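Local coordinates for protein DNMT2 (Spodoptera frugiperda, PDB 4H0N) that probably methylates cytosine 38 in the anticodon loop of tRNA(Asp), using S-adenosyl-L-methionine as methyl donor, and probably also methylates cytosine in DNA, at residues Leu195-Val209 / Lys281-Ile293. The protein carries 3 engineered substitutions. Residues are numbered along the deposited sequence; the frame is centred on the assembly and turned at random.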
loop_
_atom_site.group_PDB
_atom_site.type_symbol
_atom_site.label_atom_id
_atom_site.label_comp_id
_atom_site.label_asym_id
_atom_site.label_seq_id
_atom_site.Cartn_x
_atom_site.Cartn_y
_atom_site.Cartn_z
ATOM N N LEU A 195 -19.630 0.636 1.696
ATOM C CA LEU A 195 -18.752 1.464 2.512
ATOM C C LEU A 195 -19.416 2.010 3.776
ATOM O O LEU A 195 -18.877 2.909 4.413
ATOM C CB LEU A 195 -18.214 2.625 1.682
ATOM C CG LEU A 195 -17.258 2.319 0.526
ATOM C CD1 LEU A 195 -17.163 3.530 -0.394
ATOM C CD2 LEU A 195 -15.871 1.908 1.021
ATOM N N GLU A 196 -20.576 1.477 4.146
ATOM C CA GLU A 196 -21.273 1.967 5.331
ATOM C C GLU A 196 -20.571 1.583 6.624
ATOM O O GLU A 196 -20.534 2.375 7.568
ATOM C CB GLU A 196 -22.704 1.453 5.373
ATOM C CG GLU A 196 -23.548 1.903 4.217
ATOM C CD GLU A 196 -25.016 1.654 4.458
ATOM O OE1 GLU A 196 -25.738 1.371 3.480
ATOM O OE2 GLU A 196 -25.444 1.744 5.629
ATOM N N SER A 197 -20.038 0.363 6.665
ATOM C CA SER A 197 -19.343 -0.145 7.845
ATOM C C SER A 197 -18.225 0.802 8.247
ATOM O O SER A 197 -17.935 0.982 9.432
ATOM C CB SER A 197 -18.770 -1.541 7.582
ATOM O OG SER A 197 -18.916 -1.908 6.221
ATOM N N ILE A 198 -17.619 1.421 7.243
ATOM C CA ILE A 198 -16.495 2.312 7.460
ATOM C C ILE A 198 -16.811 3.746 7.013
ATOM O O ILE A 198 -16.335 4.215 5.977
ATOM C CB ILE A 198 -15.218 1.741 6.803
ATOM C CG1 ILE A 198 -15.456 1.424 5.325
ATOM C CG2 ILE A 198 -14.827 0.446 7.499
ATOM C CD1 ILE A 198 -14.320 0.657 4.669
ATOM N N ILE A 199 -17.636 4.421 7.810
ATOM C CA ILE A 199 -17.966 5.830 7.615
ATOM C C ILE A 199 -18.535 6.363 8.927
ATOM O O ILE A 199 -19.327 5.686 9.590
ATOM C CB ILE A 199 -18.954 6.045 6.434
ATOM C CG1 ILE A 199 -18.205 6.534 5.193
ATOM C CG2 ILE A 199 -20.037 7.059 6.786
ATOM C CD1 ILE A 199 -18.885 6.173 3.899
ATOM N N GLU A 200 -18.111 7.564 9.305
ATOM C CA GLU A 200 -18.509 8.172 10.569
ATOM C C GLU A 200 -19.526 9.281 10.313
ATOM O O GLU A 200 -19.521 9.887 9.242
ATOM C CB GLU A 200 -17.268 8.724 11.259
ATOM C CG GLU A 200 -16.069 8.760 10.321
ATOM C CD GLU A 200 -14.770 8.362 10.992
ATOM O OE1 GLU A 200 -14.373 7.181 10.880
ATOM O OE2 GLU A 200 -14.138 9.238 11.620
ATOM N N GLU A 201 -20.412 9.537 11.274
ATOM C CA GLU A 201 -21.421 10.579 11.088
ATOM C C GLU A 201 -20.874 11.964 11.442
ATOM O O GLU A 201 -21.032 12.913 10.674
ATOM C CB GLU A 201 -22.723 10.254 11.845
ATOM C CG GLU A 201 -22.682 10.417 13.366
ATOM C CD GLU A 201 -23.148 11.794 13.822
ATOM O OE1 GLU A 201 -23.372 12.671 12.959
ATOM O OE2 GLU A 201 -23.295 12.000 15.046
ATOM N N ASP A 202 -20.206 12.071 12.586
ATOM C CA ASP A 202 -19.692 13.356 13.038
ATOM C C ASP A 202 -18.363 13.677 12.366
ATOM O O ASP A 202 -17.327 13.751 13.029
ATOM C CB ASP A 202 -19.536 13.373 14.563
ATOM C CG ASP A 202 -20.337 14.485 15.222
ATOM O OD1 ASP A 202 -21.531 14.265 15.520
ATOM O OD2 ASP A 202 -19.774 15.578 15.443
ATOM N N VAL A 203 -18.391 13.864 11.050
ATOM C CA VAL A 203 -17.172 14.205 10.323
ATOM C C VAL A 203 -16.972 15.716 10.228
ATOM O O VAL A 203 -17.863 16.454 9.810
ATOM C CB VAL A 203 -17.132 13.573 8.924
ATOM C CG1 VAL A 203 -15.848 13.962 8.209
ATOM C CG2 VAL A 203 -17.232 12.061 9.030
ATOM N N ASP A 204 -15.786 16.159 10.625
ATOM C CA ASP A 204 -15.453 17.576 10.689
ATOM C C ASP A 204 -15.465 18.247 9.313
ATOM O O ASP A 204 -15.112 17.632 8.302
ATOM C CB ASP A 204 -14.080 17.727 11.332
ATOM C CG ASP A 204 -13.851 19.100 11.898
ATOM O OD1 ASP A 204 -13.936 19.247 13.137
ATOM O OD2 ASP A 204 -13.576 20.026 11.103
ATOM N N GLU A 205 -15.865 19.516 9.282
ATOM C CA GLU A 205 -15.955 20.263 8.030
ATOM C C GLU A 205 -14.598 20.519 7.370
ATOM O O GLU A 205 -14.539 21.023 6.251
ATOM C CB GLU A 205 -16.693 21.592 8.238
ATOM C CG GLU A 205 -18.194 21.529 7.963
ATOM C CD GLU A 205 -18.777 22.876 7.558
ATOM O OE1 GLU A 205 -18.037 23.883 7.585
ATOM O OE2 GLU A 205 -19.976 22.926 7.206
ATOM N N LYS A 206 -13.511 20.174 8.051
ATOM C CA LYS A 206 -12.184 20.397 7.485
ATOM C C LYS A 206 -11.889 19.449 6.320
ATOM O O LYS A 206 -10.965 19.683 5.539
ATOM C CB LYS A 206 -11.103 20.277 8.560
ATOM C CG LYS A 206 -10.723 18.851 8.937
ATOM C CD LYS A 206 -10.738 18.684 10.449
ATOM C CE LYS A 206 -9.560 17.875 10.955
ATOM N NZ LYS A 206 -9.612 17.717 12.436
ATOM N N PHE A 207 -12.680 18.389 6.200
ATOM C CA PHE A 207 -12.458 17.397 5.156
ATOM C C PHE A 207 -13.241 17.708 3.887
ATOM O O PHE A 207 -13.087 17.024 2.872
ATOM C CB PHE A 207 -12.794 15.997 5.662
ATOM C CG PHE A 207 -11.880 15.516 6.746
ATOM C CD1 PHE A 207 -10.591 15.116 6.451
ATOM C CD2 PHE A 207 -12.308 15.466 8.060
ATOM C CE1 PHE A 207 -9.744 14.677 7.446
ATOM C CE2 PHE A 207 -11.467 15.025 9.062
ATOM C CZ PHE A 207 -10.183 14.632 8.754
ATOM N N LEU A 208 -14.082 18.736 3.949
ATOM C CA LEU A 208 -14.838 19.169 2.778
ATOM C C LEU A 208 -13.885 19.618 1.686
ATOM O O LEU A 208 -12.914 20.323 1.946
ATOM C CB LEU A 208 -15.805 20.300 3.133
ATOM C CG LEU A 208 -17.131 19.877 3.770
ATOM C CD1 LEU A 208 -17.832 21.074 4.371
ATOM C CD2 LEU A 208 -18.031 19.185 2.759
ATOM N N VAL A 209 -14.158 19.191 0.463
ATOM C CA VAL A 209 -13.333 19.562 -0.673
ATOM C C VAL A 209 -13.433 21.073 -0.932
ATOM O O VAL A 209 -14.535 21.622 -1.048
ATOM C CB VAL A 209 -13.734 18.739 -1.912
ATOM C CG1 VAL A 209 -12.927 19.145 -3.123
ATOM C CG2 VAL A 209 -13.555 17.259 -1.623
ATOM N N LYS A 281 -21.808 19.047 -0.687
ATOM C CA LYS A 281 -21.025 18.653 0.487
ATOM C C LYS A 281 -19.982 17.536 0.233
ATOM O O LYS A 281 -19.719 16.704 1.108
ATOM C CB LYS A 281 -21.927 18.366 1.710
ATOM C CG LYS A 281 -22.559 16.957 1.766
ATOM C CD LYS A 281 -23.468 16.774 2.989
ATOM C CE LYS A 281 -24.803 16.322 2.618
ATOM N NZ LYS A 281 -25.785 16.604 3.730
ATOM N N LEU A 282 -19.379 17.537 -0.955
ATOM C CA LEU A 282 -18.311 16.591 -1.258
ATOM C C LEU A 282 -17.176 16.767 -0.265
ATOM O O LEU A 282 -16.772 17.885 0.030
ATOM C CB LEU A 282 -17.782 16.803 -2.670
ATOM C CG LEU A 282 -18.799 16.567 -3.781
ATOM C CD1 LEU A 282 -18.222 16.962 -5.127
ATOM C CD2 LEU A 282 -19.220 15.115 -3.784
ATOM N N ARG A 283 -16.668 15.658 0.258
ATOM C CA ARG A 283 -15.574 15.706 1.217
ATOM C C ARG A 283 -14.603 14.576 0.950
ATOM O O ARG A 283 -14.949 13.591 0.304
ATOM C CB ARG A 283 -16.103 15.570 2.642
ATOM C CG ARG A 283 -16.575 14.167 2.989
ATOM C CD ARG A 283 -16.403 13.912 4.474
ATOM N NE ARG A 283 -17.188 12.776 4.949
ATOM C CZ ARG A 283 -16.715 11.543 5.075
ATOM N NH1 ARG A 283 -15.455 11.275 4.753
ATOM N NH2 ARG A 283 -17.505 10.577 5.520
ATOM N N TYR A 284 -13.386 14.718 1.455
ATOM C CA TYR A 284 -12.411 13.643 1.378
ATOM C C TYR A 284 -12.715 12.556 2.409
ATOM O O TYR A 284 -13.448 12.787 3.373
ATOM C CB TYR A 284 -11.008 14.189 1.609
ATOM C CG TYR A 284 -10.576 15.215 0.589
ATOM C CD1 TYR A 284 -10.284 14.846 -0.718
ATOM C CD2 TYR A 284 -10.445 16.555 0.936
ATOM C CE1 TYR A 284 -9.882 15.781 -1.655
ATOM C CE2 TYR A 284 -10.045 17.500 0.005
ATOM C CZ TYR A 284 -9.766 17.108 -1.286
ATOM O OH TYR A 284 -9.363 18.048 -2.208
ATOM N N PHE A 285 -12.166 11.364 2.196
ATOM C CA PHE A 285 -12.182 10.353 3.242
ATOM C C PHE A 285 -11.198 10.793 4.321
ATOM O O PHE A 285 -10.147 11.360 4.014
ATOM C CB PHE A 285 -11.796 8.977 2.690
ATOM C CG PHE A 285 -12.842 8.358 1.791
ATOM C CD1 PHE A 285 -13.986 7.780 2.328
ATOM C CD2 PHE A 285 -12.677 8.343 0.414
ATOM C CE1 PHE A 285 -14.950 7.210 1.505
ATOM C CE2 PHE A 285 -13.635 7.773 -0.415
ATOM C CZ PHE A 285 -14.771 7.206 0.130
ATOM N N THR A 286 -11.544 10.558 5.582
ATOM C CA THR A 286 -10.643 10.877 6.684
ATOM C C THR A 286 -9.549 9.818 6.740
ATOM O O THR A 286 -9.761 8.697 6.272
ATOM C CB THR A 286 -11.375 10.873 8.031
ATOM O OG1 THR A 286 -11.554 9.519 8.462
ATOM C CG2 THR A 286 -12.721 11.567 7.916
ATOM N N PRO A 287 -8.375 10.164 7.309
ATOM C CA PRO A 287 -7.272 9.207 7.468
ATOM C C PRO A 287 -7.723 7.912 8.134
ATOM O O PRO A 287 -7.231 6.833 7.799
ATOM C CB PRO A 287 -6.308 9.953 8.388
ATOM C CG PRO A 287 -6.516 11.383 8.039
ATOM C CD PRO A 287 -7.988 11.516 7.759
ATOM N N LYS A 288 -8.660 8.040 9.067
ATOM C CA LYS A 288 -9.244 6.907 9.775
ATOM C C LYS A 288 -10.000 5.995 8.812
ATOM O O LYS A 288 -9.839 4.773 8.837
ATOM C CB LYS A 288 -10.185 7.428 10.860
ATOM C CG LYS A 288 -10.752 6.380 11.792
ATOM C CD LYS A 288 -11.611 7.045 12.859
ATOM C CE LYS A 288 -12.233 6.030 13.800
ATOM N NZ LYS A 288 -13.114 6.690 14.803
ATOM N N GLU A 289 -10.823 6.601 7.963
ATOM C CA GLU A 289 -11.595 5.856 6.979
ATOM C C GLU A 289 -10.694 5.156 5.970
ATOM O O GLU A 289 -10.912 3.998 5.629
ATOM C CB GLU A 289 -12.592 6.777 6.273
ATOM C CG GLU A 289 -13.829 7.089 7.111
ATOM C CD GLU A 289 -14.546 8.367 6.682
ATOM O OE1 GLU A 289 -13.946 9.194 5.954
ATOM O OE2 GLU A 289 -15.717 8.541 7.084
ATOM N N VAL A 290 -9.674 5.862 5.498
ATOM C CA VAL A 290 -8.722 5.275 4.567
ATOM C C VAL A 290 -7.997 4.092 5.217
ATOM O O VAL A 290 -7.716 3.091 4.561
ATOM C CB VAL A 290 -7.714 6.327 4.077
ATOM C CG1 VAL A 290 -6.703 5.706 3.115
ATOM C CG2 VAL A 290 -8.450 7.492 3.427
ATOM N N LEU A 291 -7.718 4.207 6.514
ATOM C CA LEU A 291 -7.112 3.112 7.272
ATOM C C LEU A 291 -8.013 1.876 7.317
ATOM O O LEU A 291 -7.536 0.749 7.173
ATOM C CB LEU A 291 -6.742 3.568 8.689
ATOM C CG LEU A 291 -5.366 4.230 8.864
ATOM C CD1 LEU A 291 -5.269 4.972 10.187
ATOM C CD2 LEU A 291 -4.255 3.196 8.763
ATOM N N MET A 292 -9.311 2.098 7.512
ATOM C CA MET A 292 -10.300 1.018 7.510
ATOM C C MET A 292 -10.479 0.447 6.112
ATOM O O MET A 292 -10.632 -0.761 5.940
ATOM C CB MET A 292 -11.650 1.517 8.019
ATOM C CG MET A 292 -11.707 1.820 9.499
ATOM S SD MET A 292 -11.285 0.390 10.504
ATOM C CE MET A 292 -9.936 1.069 11.475
ATOM N N ILE A 293 -10.474 1.329 5.121
ATOM C CA ILE A 293 -10.516 0.926 3.721
ATOM C C ILE A 293 -9.311 0.059 3.344
ATOM O O ILE A 293 -9.450 -0.915 2.605
ATOM C CB ILE A 293 -10.600 2.156 2.789
ATOM C CG1 ILE A 293 -11.987 2.787 2.885
ATOM C CG2 ILE A 293 -10.307 1.770 1.344
ATOM C CD1 ILE A 293 -12.081 4.173 2.271
HETATM O O HOH W 1 -17.086 20.645 -0.641
#
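Two backbone hydrogen bonds join the segments at a single beta bridge between Leu208 and Arg283: Tyr284 N gives to Phe207 O at 2.7 Å, and Val209 N gives to Leu282 O at 3.0 Å. A water donates to both Leu282 O and Val209 O. With CG between the backbone N and the carbonyl carbon (chi1 73°) and the chain extended to NE, Arg283 carries its guanidinium end-on to Glu289, NH1 meeting OE1 at 2.8 Å and NH2 meeting OE2, while NH1 also reaches Tyr284 O. Glu289 OE1 takes a further bond from Thr286 N, and Thr286 OG1 accepts from Glu289 N, a capping box that starts helix 287-293. Glu200 N bonds weakly to Glu289 OE2, and Val203 covers one guanidinium face. A methionine replacing Arg283 would probably leave the Glu289 carboxylate without its charged mate and freer to turn. Thr286 CG2 sits over the centre of the Phe207 ring in a CH-pi contact, and Val209 CG2 does likewise on Tyr284. Tyr312 of helix 308-316 touches Phe207 and Pro287. A buried ion pair thus links the bridge, near helix 211-214, to the start of helix 287-293.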